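Long-range contacts in coelenterazine-binding protein with bound coelenterazine (Renilla muelleri, PDB 2HQ8), which binds the luciferin coelenterazine and, once calcium is bound, probably makes it available for reaction with luciferase and oxygen: residues Lys15-Met20 / Glu80-Ala85; Val23-Asp28 / Glu37-Arg42; Ile31-Tyr36 / Leu70-Arg75; Gln59-Val64 / Tyr108-Thr113. All blocks are in the same frame, centred on the assembly; numbering follows the deposited sequence.

Interaction 1 of 4, residues Lys15-Met20 / Glu80-Ala85; sequences KMKTRM and EAAVNA
Ala82, Met20 and Ala85 bury the most surface where helix 6-23 packs against helix 78-89. Ala82 sits where the backbones come nearest, its CA 4.9 Å from Met16 CA. Its methyl group lies against the main chain of the facing helix, with CB 3.8 Å from Lys17 N, and the aliphatic CG of Lys17 lies alongside it. Met20 works along its whole length. Its CG meets Ala81 CB at 3.6 Å, and a bend at chi2 (-44°) turns the thioether back, which leaves SD against the same methyl and carries CE to 3.5 Å from Ala81 O. That CE also covers one face of the Arg19 guanidinium, a contact within its own helix. Ala85 CB takes the sulfur of the other methionine, at 3.7 Å from Met16 SD, and the Arg19 NH2 comes near the same methyl. Beyond the two segments, Met16 reaches on to Thr86 and Leu89, and Met20 to Val78. The axes of segments 15-20 and 80-85 approach to 8.4 Å, with 139° between their directions. Small alanines on one helix and flexible methionines on the other make this a joint of dispersion forces, held by shape and without directional polar bonds across it.

Interaction 2 of 4, residues Val23-Asp28 / Glu37-Arg42; sequences VDVTGD and ELIAVR. With CA (calcium ion), chain D.
Val25 CG2 lies over the base of Leu38, 3.7 Å from Leu38 CB, and is equally close to Ile39 CG1, whose side chain it crosses at about a right angle. With CG1 anti to the carbonyl carbon (chi1 -72°), the other branch of Val25 points to Arg42, and its CG1 is 3.6 Å from Arg42 NH1. The guanidinium lays one face over Val25 CB. Its chain is extended from CG to NE, and NH1 donates to water 1, which lies in the guanidinium plane and donates to Val25 O at 2.9 Å; the same NH1 is hydrogen-bonded to Ala130 O. An alanine in place of Val25 would probably open a gap against Leu38 and Ile39, where CG2 packs, and strip the CG1 methyl from beside Arg42 NH1. In the same loop, calcium is bound by Asp24 OD1, Thr26 OG1 and Asp28 OD1, each at 2.4 Å, and by water 2, with Phe30 O and Asp35 completing the site. The loop of this EF-hand thus turns oxygens to the metal while Val25 sets hydrocarbon on helix 33-46; Asp35 links the ion to that helix directly, and the Val25 packing and Arg42 water bridge add to this further along.

Interaction 3 of 4, residues Ile31-Tyr36 / Leu70-Arg75; sequences ISREDY and LAPGVR. With CA (calcium ion), chain D.
The direct polar link is from Arg33 NH1 to Leu70 O, 2.9 Å long and fairly straight at 158°. The acceptor lies in the guanidinium plane, while the donor is tilted from the carbonyl plane. The same NH1 forms a salt bridge with Asp66, and Pro72 CG covers one face of the guanidinium. Arg33 CD rests 3.6 Å from Pro72 N, and a bend at chi3 (-68°) then turns the guanidinium so that NH1 meets Leu70 O. A methionine in place of Arg33 would probably leave Leu70 O without this donor and Asp66 without its mate. Water 3 adds a second polar tie: it accepts from Arg33 N and donates to Ala71 O and Val74 O, joining the start of the helix to the type II turn of Ala71-Val74. A CA-H...O contact brings Arg75 CA to 3.5 Å from Ile31 O.

The apolar part is carried by Leu70, whose CD1 meets Tyr36 CE1 at 3.6 Å and Ile31 CG2 at 3.9 Å.

Metal binding comes from Asp35, which gives both carboxylate oxygens to the calcium; its OD2 also accepts from Ser32 N, the N-cap residue. Water 2 bridges the ion to Ser32 OG. Ile31 pairs through its backbone with Ile76, in the short antiparallel sheet of strands 30-31 and 76-77, and Tyr36 packs on helices 6-23 and 51-67, placing the contact where the two EF-hand regions of this half meet.

Interaction 4 of 4, residues Gln59-Val64 / Tyr108-Thr113; sequences QEFLRV and YDCIDT. With CA (calcium ion), chain E.
Helix 51-67 passes the end of helix 94-111 with Glu60 CA and Cys110 CA 6.2 Å apart, and just beyond that helix end Asp112 turns the chain into a calcium loop. Cys110 buries the largest area of any residue in this contact. Its SG, anti to the carbonyl carbon (chi1 -69°), stands over one face of the Phe61 ring, 4.5 Å from the centroid and 12° off the normal, a sulfur-aromatic contact. Cys110 CB lies over the same face as a CH-pi partner, at 3.7 Å from Phe61 CE1. The sulfur also touches Val64 CG2 at 3.6 Å, so it has a ring and a methyl group as neighbours, roughly at right angles to each other. Phe61 in turn packs on Ile39, Ala40 and Ile43 of helix 33-46.

The polar edge is formed by Glu60, whose OE1 accepts a hydrogen bond from water 4 at 3.0 Å; that water also donates to Cys110 O, 2.6 Å away. Glu60 OE1 has a salt bridge to Lys115, which donates to Asp109 O as well. Asp112 OD1 binds the calcium at 2.2 Å alongside Asp114, Asp116, Tyr118 O and Glu123, as in a canonical EF-hand loop. A soft sulfur on an aromatic face thus fills the inside of the contact, while water and a lysine bridge its margin, linking helix 51-67 to the start of a calcium-binding loop.

Interactions 2 and 3 share helix 33-46, one calcium ion and water 2, and Thr26 N probably donates to Asp35 OD1 between them. Interaction 2 is a surface contact, whereas interaction 3 is partly buried and richer in polar links. Interaction 4 is the buried one: its Phe61 packs on Ile39 and Ala40 of interaction 2, and its Val64 on Tyr36 of interaction 3, so helix 51-67 carries the hydrophobic side of that group toward a second calcium loop. Interaction 1 lies on the opposite side of the chain's centre from interaction 4; it is partly buried, like interaction 3, but apolar across its segments, and meets interaction 3 where Ile31 CD1 touches Met20 O.

Interaction 1 of 4, residues Lys15-Met20 / Glu80-Ala85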
loop_
_atom_site.group_PDB
_atom_site.type_symbol
_atom_site.label_atom_id
_atom_site.label_comp_id
_atom_site.label_asym_id
_atom_site.label_seq_id
_atom_site.Cartn_x
_atom_site.Cartn_y
_atom_site.Cartn_z
ATOM N N LYS A 15 2.439 -6.399 10.743
ATOM C CA LYS A 15 2.535 -5.829 9.402
ATOM C C LYS A 15 1.154 -5.806 8.726
ATOM O O LYS A 15 0.785 -4.814 8.128
ATOM C CB LYS A 15 3.536 -6.638 8.543
ATOM C CG LYS A 15 5.026 -6.286 8.788
ATOM C CD LYS A 15 5.906 -6.791 7.653
ATOM C CE LYS A 15 5.799 -8.316 7.469
ATOM N NZ LYS A 15 6.859 -8.823 6.520
ATOM N N MET A 16 0.402 -6.895 8.838
ATOM C CA MET A 16 -0.912 -6.983 8.184
ATOM C C MET A 16 -1.933 -6.018 8.822
ATOM O O MET A 16 -2.706 -5.386 8.116
ATOM C CB MET A 16 -1.422 -8.414 8.130
ATOM C CG MET A 16 -0.586 -9.373 7.252
ATOM S SD MET A 16 -0.257 -8.814 5.573
ATOM C CE MET A 16 1.426 -8.186 5.747
ATOM N N LYS A 17 -1.885 -5.886 10.149
ATOM C CA LYS A 17 -2.685 -4.889 10.870
ATOM C C LYS A 17 -2.382 -3.454 10.428
ATOM O O LYS A 17 -3.294 -2.657 10.250
ATOM C CB LYS A 17 -2.466 -5.026 12.380
ATOM C CG LYS A 17 -3.292 -6.153 12.978
ATOM C CD LYS A 17 -3.055 -6.235 14.485
ATOM C CE LYS A 17 -3.679 -7.515 15.047
ATOM N NZ LYS A 17 -3.074 -7.789 16.369
ATOM N N THR A 18 -1.105 -3.140 10.238
ATOM C CA THR A 18 -0.683 -1.829 9.777
ATOM C C THR A 18 -1.291 -1.552 8.409
ATOM O O THR A 18 -1.895 -0.497 8.226
ATOM C CB THR A 18 0.860 -1.700 9.678
ATOM O OG1 THR A 18 1.472 -1.977 10.954
ATOM C CG2 THR A 18 1.256 -0.266 9.193
ATOM N N ARG A 19 -1.097 -2.485 7.466
ATOM C CA ARG A 19 -1.680 -2.417 6.111
ATOM C C ARG A 19 -3.197 -2.091 6.200
ATOM O O ARG A 19 -3.658 -1.060 5.679
ATOM C CB ARG A 19 -1.409 -3.725 5.348
ATOM C CG ARG A 19 -2.087 -3.876 3.972
ATOM C CD ARG A 19 -1.550 -5.147 3.300
ATOM N NE ARG A 19 -2.526 -5.773 2.410
ATOM C CZ ARG A 19 -2.614 -7.086 2.171
ATOM N NH1 ARG A 19 -3.567 -7.559 1.356
ATOM N NH2 ARG A 19 -1.774 -7.940 2.748
ATOM N N MET A 20 -3.951 -2.937 6.914
ATOM C CA MET A 20 -5.423 -2.771 6.969
ATOM C C MET A 20 -5.843 -1.457 7.666
ATOM O O MET A 20 -6.742 -0.738 7.207
ATOM C CB MET A 20 -6.080 -4.008 7.609
ATOM C CG MET A 20 -5.752 -5.335 6.926
ATOM S SD MET A 20 -5.823 -5.309 5.134
ATOM C CE MET A 20 -5.142 -6.911 4.777
ATOM N N GLU A 80 -10.511 -9.065 10.589
ATOM C CA GLU A 80 -10.616 -10.206 9.673
ATOM C C GLU A 80 -9.599 -10.096 8.523
ATOM O O GLU A 80 -8.915 -11.063 8.205
ATOM C CB GLU A 80 -12.021 -10.336 9.101
ATOM C CG GLU A 80 -12.173 -11.501 8.101
ATOM C CD GLU A 80 -13.517 -11.508 7.405
ATOM O OE1 GLU A 80 -14.554 -11.279 8.100
ATOM O OE2 GLU A 80 -13.543 -11.736 6.158
ATOM N N ALA A 81 -9.556 -8.934 7.896
ATOM C CA ALA A 81 -8.657 -8.684 6.758
ATOM C C ALA A 81 -7.216 -9.037 7.133
ATOM O O ALA A 81 -6.524 -9.741 6.387
ATOM C CB ALA A 81 -8.775 -7.239 6.301
ATOM N N ALA A 82 -6.775 -8.574 8.298
ATOM C CA ALA A 82 -5.391 -8.776 8.749
ATOM C C ALA A 82 -5.112 -10.251 9.049
ATOM O O ALA A 82 -4.093 -10.808 8.616
ATOM C CB ALA A 82 -5.092 -7.893 9.982
ATOM N N VAL A 83 -6.024 -10.897 9.784
ATOM C CA VAL A 83 -5.879 -12.324 10.106
ATOM C C VAL A 83 -5.876 -13.183 8.840
ATOM O O VAL A 83 -5.008 -14.039 8.681
ATOM C CB VAL A 83 -6.975 -12.813 11.114
ATOM C CG1 VAL A 83 -6.931 -14.329 11.295
ATOM C CG2 VAL A 83 -6.793 -12.138 12.455
ATOM N N ASN A 84 -6.818 -12.934 7.939
ATOM C CA ASN A 84 -6.906 -13.704 6.702
ATOM C C ASN A 84 -5.654 -13.483 5.833
ATOM O O ASN A 84 -5.169 -14.418 5.183
ATOM C CB ASN A 84 -8.192 -13.402 5.946
ATOM C CG ASN A 84 -9.451 -13.938 6.665
ATOM O OD1 ASN A 84 -9.372 -14.556 7.742
ATOM N ND2 ASN A 84 -10.604 -13.717 6.057
ATOM N N ALA A 85 -5.119 -12.257 5.864
ATOM C CA ALA A 85 -3.894 -11.949 5.121
ATOM C C ALA A 85 -2.702 -12.755 5.667
ATOM O O ALA A 85 -2.009 -13.431 4.883
ATOM C CB ALA A 85 -3.591 -10.466 5.156
#

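Interaction 2 of 4, residues Val23-Asp28 / Glu37-Arg42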
loop_
_atom_site.group_PDB
_atom_site.type_symbol
_atom_site.label_atom_id
_atom_site.label_comp_id
_atom_site.label_asym_id
_atom_site.label_seq_id
_atom_site.Cartn_x
_atom_site.Cartn_y
_atom_site.Cartn_z
ATOM N N VAL A 23 -5.243 1.373 5.170
ATOM C CA VAL A 23 -6.233 1.304 4.068
ATOM C C VAL A 23 -7.585 1.802 4.575
ATOM O O VAL A 23 -8.302 2.480 3.850
ATOM C CB VAL A 23 -6.329 -0.098 3.399
ATOM C CG1 VAL A 23 -7.502 -0.177 2.381
ATOM C CG2 VAL A 23 -4.976 -0.454 2.696
ATOM N N ASP A 24 -7.895 1.519 5.835
ATOM C CA ASP A 24 -9.154 2.045 6.417
ATOM C C ASP A 24 -9.084 3.558 6.687
ATOM O O ASP A 24 -9.046 4.001 7.853
ATOM C CB ASP A 24 -9.543 1.310 7.698
ATOM C CG ASP A 24 -10.839 1.859 8.318
ATOM O OD1 ASP A 24 -11.619 2.526 7.614
ATOM O OD2 ASP A 24 -11.056 1.609 9.508
ATOM N N VAL A 25 -9.126 4.337 5.612
ATOM C CA VAL A 25 -9.115 5.796 5.719
ATOM C C VAL A 25 -10.439 6.350 6.195
ATOM O O VAL A 25 -10.471 7.452 6.765
ATOM C CB VAL A 25 -8.662 6.492 4.427
ATOM C CG1 VAL A 25 -7.133 6.280 4.257
ATOM C CG2 VAL A 25 -9.465 5.990 3.186
ATOM N N THR A 26 -11.537 5.610 5.975
ATOM C CA THR A 26 -12.831 6.098 6.485
ATOM C C THR A 26 -12.976 5.995 7.998
ATOM O O THR A 26 -13.871 6.637 8.563
ATOM C CB THR A 26 -14.068 5.487 5.801
ATOM O OG1 THR A 26 -14.204 4.111 6.178
ATOM C CG2 THR A 26 -14.023 5.673 4.299
ATOM N N GLY A 27 -12.136 5.176 8.638
ATOM C CA GLY A 27 -12.061 5.046 10.103
ATOM C C GLY A 27 -13.229 4.334 10.793
ATOM O O GLY A 27 -13.422 4.491 12.018
ATOM N N ASP A 28 -13.986 3.542 10.024
ATOM C CA ASP A 28 -15.111 2.723 10.527
ATOM C C ASP A 28 -14.712 1.317 10.999
ATOM O O ASP A 28 -15.567 0.553 11.502
ATOM C CB ASP A 28 -16.228 2.668 9.455
ATOM C CG ASP A 28 -15.818 1.872 8.205
ATOM O OD1 ASP A 28 -14.587 1.687 7.976
ATOM O OD2 ASP A 28 -16.717 1.415 7.461
ATOM N N GLU A 37 -11.763 4.769 -2.689
ATOM C CA GLU A 37 -12.188 6.042 -3.294
ATOM C C GLU A 37 -11.621 7.242 -2.544
ATOM O O GLU A 37 -11.071 8.181 -3.148
ATOM C CB GLU A 37 -13.703 6.134 -3.348
ATOM C CG GLU A 37 -14.131 7.356 -4.166
ATOM C CD GLU A 37 -15.620 7.620 -4.108
ATOM O OE1 GLU A 37 -16.279 7.184 -3.125
ATOM O OE2 GLU A 37 -16.104 8.306 -5.030
ATOM N N LEU A 38 -11.671 7.181 -1.228
ATOM C CA LEU A 38 -11.159 8.287 -0.420
ATOM C C LEU A 38 -9.642 8.487 -0.549
ATOM O O LEU A 38 -9.171 9.624 -0.537
ATOM C CB LEU A 38 -11.534 8.114 1.040
ATOM C CG LEU A 38 -11.157 9.256 1.993
ATOM C CD1 LEU A 38 -11.622 10.612 1.457
ATOM C CD2 LEU A 38 -11.674 8.928 3.397
ATOM N N ILE A 39 -8.906 7.394 -0.667
ATOM C CA ILE A 39 -7.441 7.463 -0.825
ATOM C C ILE A 39 -7.163 8.209 -2.135
ATOM O O ILE A 39 -6.280 9.070 -2.174
ATOM C CB ILE A 39 -6.803 6.044 -0.818
ATOM C CG1 ILE A 39 -6.913 5.377 0.560
ATOM C CG2 ILE A 39 -5.336 6.081 -1.294
ATOM C CD1 ILE A 39 -6.494 3.867 0.514
ATOM N N ALA A 40 -7.922 7.886 -3.188
ATOM C CA ALA A 40 -7.751 8.521 -4.518
ATOM C C ALA A 40 -8.098 10.018 -4.463
ATOM O O ALA A 40 -7.392 10.876 -5.060
ATOM C CB ALA A 40 -8.600 7.789 -5.580
ATOM N N VAL A 41 -9.174 10.325 -3.735
ATOM C CA VAL A 41 -9.611 11.697 -3.541
ATOM C C VAL A 41 -8.558 12.490 -2.761
ATOM O O VAL A 41 -8.216 13.608 -3.128
ATOM C CB VAL A 41 -11.018 11.755 -2.888
ATOM C CG1 VAL A 41 -11.372 13.204 -2.464
ATOM C CG2 VAL A 41 -12.045 11.251 -3.893
ATOM N N ARG A 42 -7.998 11.878 -1.725
ATOM C CA ARG A 42 -7.019 12.563 -0.903
ATOM C C ARG A 42 -5.754 12.786 -1.696
ATOM O O ARG A 42 -5.172 13.894 -1.672
ATOM C CB ARG A 42 -6.744 11.768 0.368
ATOM C CG ARG A 42 -7.841 11.918 1.423
ATOM C CD ARG A 42 -7.482 11.065 2.603
ATOM N NE ARG A 42 -8.452 11.180 3.687
ATOM C CZ ARG A 42 -8.332 10.581 4.862
ATOM N NH1 ARG A 42 -7.301 9.779 5.097
ATOM N NH2 ARG A 42 -9.273 10.762 5.793
HETATM CA CA CA D . -13.214 1.916 5.988
HETATM O O HOH W 1 -7.959 8.609 7.530
HETATM O O HOH W 2 -15.285 1.142 5.093
#

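Interaction 3 of 4, residues Ile31-Tyr36 / Leu70-Arg75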
loop_
_atom_site.group_PDB
_atom_site.type_symbol
_atom_site.label_atom_id
_atom_site.label_comp_id
_atom_site.label_asym_id
_atom_site.label_seq_id
_atom_site.Cartn_x
_atom_site.Cartn_y
_atom_site.Cartn_z
ATOM N N ILE A 31 -12.693 -2.344 5.781
ATOM C CA ILE A 31 -12.151 -2.068 4.458
ATOM C C ILE A 31 -13.303 -2.246 3.453
ATOM O O ILE A 31 -13.942 -3.295 3.438
ATOM C CB ILE A 31 -11.035 -3.075 4.091
ATOM C CG1 ILE A 31 -9.850 -2.995 5.066
ATOM C CG2 ILE A 31 -10.583 -2.868 2.606
ATOM C CD1 ILE A 31 -9.371 -1.593 5.339
ATOM N N SER A 32 -13.519 -1.221 2.629
ATOM C CA SER A 32 -14.559 -1.170 1.614
ATOM C C SER A 32 -14.101 -0.309 0.427
ATOM O O SER A 32 -13.040 0.399 0.479
ATOM C CB SER A 32 -15.868 -0.647 2.232
ATOM O OG SER A 32 -15.820 0.752 2.525
ATOM N N ARG A 33 -14.889 -0.325 -0.649
ATOM C CA ARG A 33 -14.504 0.503 -1.791
ATOM C C ARG A 33 -14.463 1.991 -1.461
ATOM O O ARG A 33 -13.706 2.727 -2.073
ATOM C CB ARG A 33 -15.414 0.227 -2.976
ATOM C CG ARG A 33 -16.838 0.692 -2.803
ATOM C CD ARG A 33 -17.715 0.113 -3.946
ATOM N NE ARG A 33 -17.408 0.669 -5.266
ATOM C CZ ARG A 33 -16.758 0.044 -6.256
ATOM N NH1 ARG A 33 -16.260 -1.163 -6.105
ATOM N NH2 ARG A 33 -16.594 0.661 -7.421
ATOM N N GLU A 34 -15.282 2.427 -0.496
ATOM C CA GLU A 34 -15.245 3.796 0.020
ATOM C C GLU A 34 -13.839 4.233 0.445
ATOM O O GLU A 34 -13.470 5.406 0.213
ATOM C CB GLU A 34 -16.199 3.945 1.209
ATOM C CG GLU A 34 -17.730 3.899 0.805
ATOM C CD GLU A 34 -18.326 2.486 0.610
ATOM O OE1 GLU A 34 -17.689 1.457 0.877
ATOM O OE2 GLU A 34 -19.475 2.427 0.146
ATOM N N ASP A 35 -13.098 3.316 1.086
ATOM C CA ASP A 35 -11.673 3.544 1.448
ATOM C C ASP A 35 -10.788 3.821 0.218
ATOM O O ASP A 35 -10.037 4.801 0.187
ATOM C CB ASP A 35 -11.095 2.368 2.256
ATOM C CG ASP A 35 -11.801 2.181 3.580
ATOM O OD1 ASP A 35 -11.841 3.165 4.353
ATOM O OD2 ASP A 35 -12.314 1.067 3.860
ATOM N N TYR A 36 -10.835 2.919 -0.749
ATOM C CA TYR A 36 -10.113 3.132 -2.010
ATOM C C TYR A 36 -10.475 4.440 -2.663
ATOM O O TYR A 36 -9.592 5.165 -3.113
ATOM C CB TYR A 36 -10.278 1.925 -2.964
ATOM C CG TYR A 36 -9.442 0.776 -2.481
ATOM C CD1 TYR A 36 -9.847 0.007 -1.383
ATOM C CD2 TYR A 36 -8.214 0.476 -3.072
ATOM C CE1 TYR A 36 -9.081 -1.013 -0.894
ATOM C CE2 TYR A 36 -7.437 -0.584 -2.595
ATOM C CZ TYR A 36 -7.889 -1.318 -1.499
ATOM O OH TYR A 36 -7.136 -2.338 -0.992
ATOM N N LEU A 70 -14.298 -5.762 -3.670
ATOM C CA LEU A 70 -14.956 -4.820 -2.771
ATOM C C LEU A 70 -16.061 -4.128 -3.537
ATOM O O LEU A 70 -15.994 -2.932 -3.835
ATOM C CB LEU A 70 -13.937 -3.829 -2.183
ATOM C CG LEU A 70 -12.809 -4.477 -1.362
ATOM C CD1 LEU A 70 -11.788 -3.377 -1.043
ATOM C CD2 LEU A 70 -13.314 -5.146 -0.079
ATOM N N ALA A 71 -17.078 -4.911 -3.890
ATOM C CA ALA A 71 -18.239 -4.396 -4.589
ATOM C C ALA A 71 -19.014 -3.483 -3.627
ATOM O O ALA A 71 -18.748 -3.498 -2.424
ATOM C CB ALA A 71 -19.117 -5.562 -5.014
ATOM N N PRO A 72 -19.963 -2.693 -4.155
ATOM C CA PRO A 72 -20.747 -1.803 -3.299
ATOM C C PRO A 72 -21.430 -2.610 -2.202
ATOM O O PRO A 72 -21.910 -3.728 -2.435
ATOM C CB PRO A 72 -21.752 -1.162 -4.273
ATOM C CG PRO A 72 -21.076 -1.266 -5.578
ATOM C CD PRO A 72 -20.402 -2.591 -5.556
ATOM N N GLY A 73 -21.367 -2.080 -0.983
ATOM C CA GLY A 73 -21.939 -2.756 0.160
ATOM C C GLY A 73 -21.125 -3.865 0.788
ATOM O O GLY A 73 -21.554 -4.428 1.773
ATOM N N VAL A 74 -19.966 -4.205 0.215
ATOM C CA VAL A 74 -19.090 -5.201 0.782
ATOM C C VAL A 74 -18.142 -4.493 1.779
ATOM O O VAL A 74 -17.546 -3.468 1.448
ATOM C CB VAL A 74 -18.269 -5.953 -0.327
ATOM C CG1 VAL A 74 -17.208 -6.880 0.298
ATOM C CG2 VAL A 74 -19.229 -6.718 -1.279
ATOM N N ARG A 75 -18.048 -5.029 2.994
ATOM C CA ARG A 75 -17.179 -4.440 4.041
ATOM C C ARG A 75 -16.533 -5.600 4.773
ATOM O O ARG A 75 -17.252 -6.474 5.316
ATOM C CB ARG A 75 -17.994 -3.619 5.064
ATOM C CG ARG A 75 -18.690 -2.352 4.572
ATOM C CD ARG A 75 -19.379 -1.629 5.765
ATOM N NE ARG A 75 -20.408 -2.492 6.358
ATOM C CZ ARG A 75 -20.691 -2.577 7.659
ATOM N NH1 ARG A 75 -20.034 -1.838 8.563
ATOM N NH2 ARG A 75 -21.638 -3.415 8.063
HETATM CA CA CA D . -13.214 1.916 5.988
HETATM O O HOH W 2 -15.285 1.142 5.093
HETATM O O HOH W 3 -16.905 -2.314 -0.775
#

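Interaction 4 of 4, residues Gln59-Val64 / Tyr108-Thr113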
loop_
_atom_site.group_PDB
_atom_site.type_symbol
_atom_site.label_atom_id
_atom_site.label_comp_id
_atom_site.label_asym_id
_atom_site.label_seq_id
_atom_site.Cartn_x
_atom_site.Cartn_y
_atom_site.Cartn_z
ATOM N N GLN A 59 -10.852 6.470 -10.737
ATOM C CA GLN A 59 -11.292 5.260 -11.451
ATOM C C GLN A 59 -10.309 4.104 -11.273
ATOM O O GLN A 59 -10.729 2.979 -11.100
ATOM C CB GLN A 59 -11.552 5.547 -12.938
ATOM C CG GLN A 59 -12.854 6.344 -13.185
ATOM C CD GLN A 59 -14.072 5.691 -12.593
ATOM O OE1 GLN A 59 -14.252 4.470 -12.685
ATOM N NE2 GLN A 59 -14.927 6.494 -11.967
ATOM N N GLU A 60 -9.011 4.405 -11.257
ATOM C CA GLU A 60 -7.986 3.364 -11.096
ATOM C C GLU A 60 -8.096 2.720 -9.725
ATOM O O GLU A 60 -8.025 1.510 -9.604
ATOM C CB GLU A 60 -6.588 3.940 -11.315
ATOM C CG GLU A 60 -6.197 4.093 -12.791
ATOM C CD GLU A 60 -4.938 4.927 -12.960
ATOM O OE1 GLU A 60 -3.986 4.698 -12.189
ATOM O OE2 GLU A 60 -4.924 5.824 -13.855
ATOM N N PHE A 61 -8.270 3.532 -8.684
ATOM C CA PHE A 61 -8.383 2.979 -7.340
ATOM C C PHE A 61 -9.627 2.108 -7.198
ATOM O O PHE A 61 -9.575 1.066 -6.570
ATOM C CB PHE A 61 -8.378 4.080 -6.298
ATOM C CG PHE A 61 -6.995 4.445 -5.853
ATOM C CD1 PHE A 61 -6.234 5.337 -6.595
ATOM C CD2 PHE A 61 -6.465 3.887 -4.686
ATOM C CE1 PHE A 61 -4.907 5.680 -6.183
ATOM C CE2 PHE A 61 -5.133 4.208 -4.251
ATOM C CZ PHE A 61 -4.367 5.108 -5.009
ATOM N N LEU A 62 -10.720 2.539 -7.818
ATOM C CA LEU A 62 -11.969 1.778 -7.756
ATOM C C LEU A 62 -11.827 0.468 -8.518
ATOM O O LEU A 62 -12.423 -0.525 -8.121
ATOM C CB LEU A 62 -13.155 2.592 -8.284
ATOM C CG LEU A 62 -13.598 3.733 -7.361
ATOM C CD1 LEU A 62 -14.663 4.563 -8.074
ATOM C CD2 LEU A 62 -14.049 3.267 -5.972
ATOM N N ARG A 63 -11.036 0.483 -9.598
ATOM C CA ARG A 63 -10.755 -0.754 -10.343
ATOM C C ARG A 63 -10.022 -1.756 -9.469
ATOM O O ARG A 63 -10.319 -2.956 -9.502
ATOM C CB ARG A 63 -9.996 -0.457 -11.647
ATOM C CG ARG A 63 -9.781 -1.655 -12.531
ATOM C CD ARG A 63 -10.748 -1.625 -13.697
ATOM N NE ARG A 63 -10.262 -0.789 -14.797
ATOM C CZ ARG A 63 -9.384 -1.188 -15.718
ATOM N NH1 ARG A 63 -8.856 -2.411 -15.681
ATOM N NH2 ARG A 63 -9.019 -0.350 -16.674
ATOM N N VAL A 64 -9.077 -1.277 -8.662
ATOM C CA VAL A 64 -8.387 -2.125 -7.709
ATOM C C VAL A 64 -9.394 -2.675 -6.691
ATOM O O VAL A 64 -9.410 -3.876 -6.408
ATOM C CB VAL A 64 -7.258 -1.358 -6.998
ATOM C CG1 VAL A 64 -6.626 -2.218 -5.885
ATOM C CG2 VAL A 64 -6.217 -0.931 -8.019
ATOM N N TYR A 108 1.464 0.127 -7.481
ATOM C CA TYR A 108 2.504 1.002 -8.016
ATOM C C TYR A 108 1.919 1.926 -9.079
ATOM O O TYR A 108 2.108 3.120 -9.041
ATOM C CB TYR A 108 3.629 0.140 -8.640
ATOM C CG TYR A 108 4.818 0.918 -9.196
ATOM C CD1 TYR A 108 5.905 1.233 -8.376
ATOM C CD2 TYR A 108 4.873 1.314 -10.553
ATOM C CE1 TYR A 108 7.014 1.903 -8.864
ATOM C CE2 TYR A 108 5.977 2.018 -11.029
ATOM C CZ TYR A 108 7.031 2.292 -10.186
ATOM O OH TYR A 108 8.109 2.982 -10.659
ATOM N N ASP A 109 1.192 1.329 -10.028
ATOM C CA ASP A 109 0.621 2.052 -11.143
ATOM C C ASP A 109 -0.388 3.092 -10.650
ATOM O O ASP A 109 -0.376 4.229 -11.121
ATOM C CB ASP A 109 -0.022 1.068 -12.125
ATOM C CG ASP A 109 1.017 0.262 -12.889
ATOM O OD1 ASP A 109 2.137 0.791 -13.138
ATOM O OD2 ASP A 109 0.692 -0.901 -13.213
ATOM N N CYS A 110 -1.194 2.733 -9.662
ATOM C CA CYS A 110 -2.126 3.709 -9.040
ATOM C C CYS A 110 -1.451 4.955 -8.503
ATOM O O CYS A 110 -1.969 6.048 -8.668
ATOM C CB CYS A 110 -2.934 3.091 -7.924
ATOM S SG CYS A 110 -4.112 1.913 -8.547
ATOM N N ILE A 111 -0.322 4.765 -7.829
ATOM C CA ILE A 111 0.438 5.835 -7.165
ATOM C C ILE A 111 1.164 6.697 -8.203
ATOM O O ILE A 111 1.395 7.877 -7.974
ATOM C CB ILE A 111 1.456 5.196 -6.168
ATOM C CG1 ILE A 111 0.681 4.611 -4.993
ATOM C CG2 ILE A 111 2.498 6.216 -5.627
ATOM C CD1 ILE A 111 1.481 3.590 -4.195
ATOM N N ASP A 112 1.497 6.093 -9.344
ATOM C CA ASP A 112 2.131 6.799 -10.474
ATOM C C ASP A 112 1.073 7.604 -11.238
ATOM O O ASP A 112 0.564 7.144 -12.279
ATOM C CB ASP A 112 2.767 5.782 -11.437
ATOM C CG ASP A 112 3.455 6.450 -12.620
ATOM O OD1 ASP A 112 3.770 7.671 -12.556
ATOM O OD2 ASP A 112 3.687 5.740 -13.620
ATOM N N THR A 113 0.728 8.778 -10.710
ATOM C CA THR A 113 -0.389 9.561 -11.229
ATOM C C THR A 113 -0.027 10.327 -12.496
ATOM O O THR A 113 -0.925 10.715 -13.268
ATOM C CB THR A 113 -0.939 10.553 -10.190
ATOM O OG1 THR A 113 0.128 11.335 -9.647
ATOM C CG2 THR A 113 -1.647 9.795 -9.066
HETATM CA CA CA E . 5.276 9.096 -11.856
HETATM O O HOH W 4 -3.192 7.158 -10.710
HETATM O O HOH W 5 7.123 11.061 -11.648
#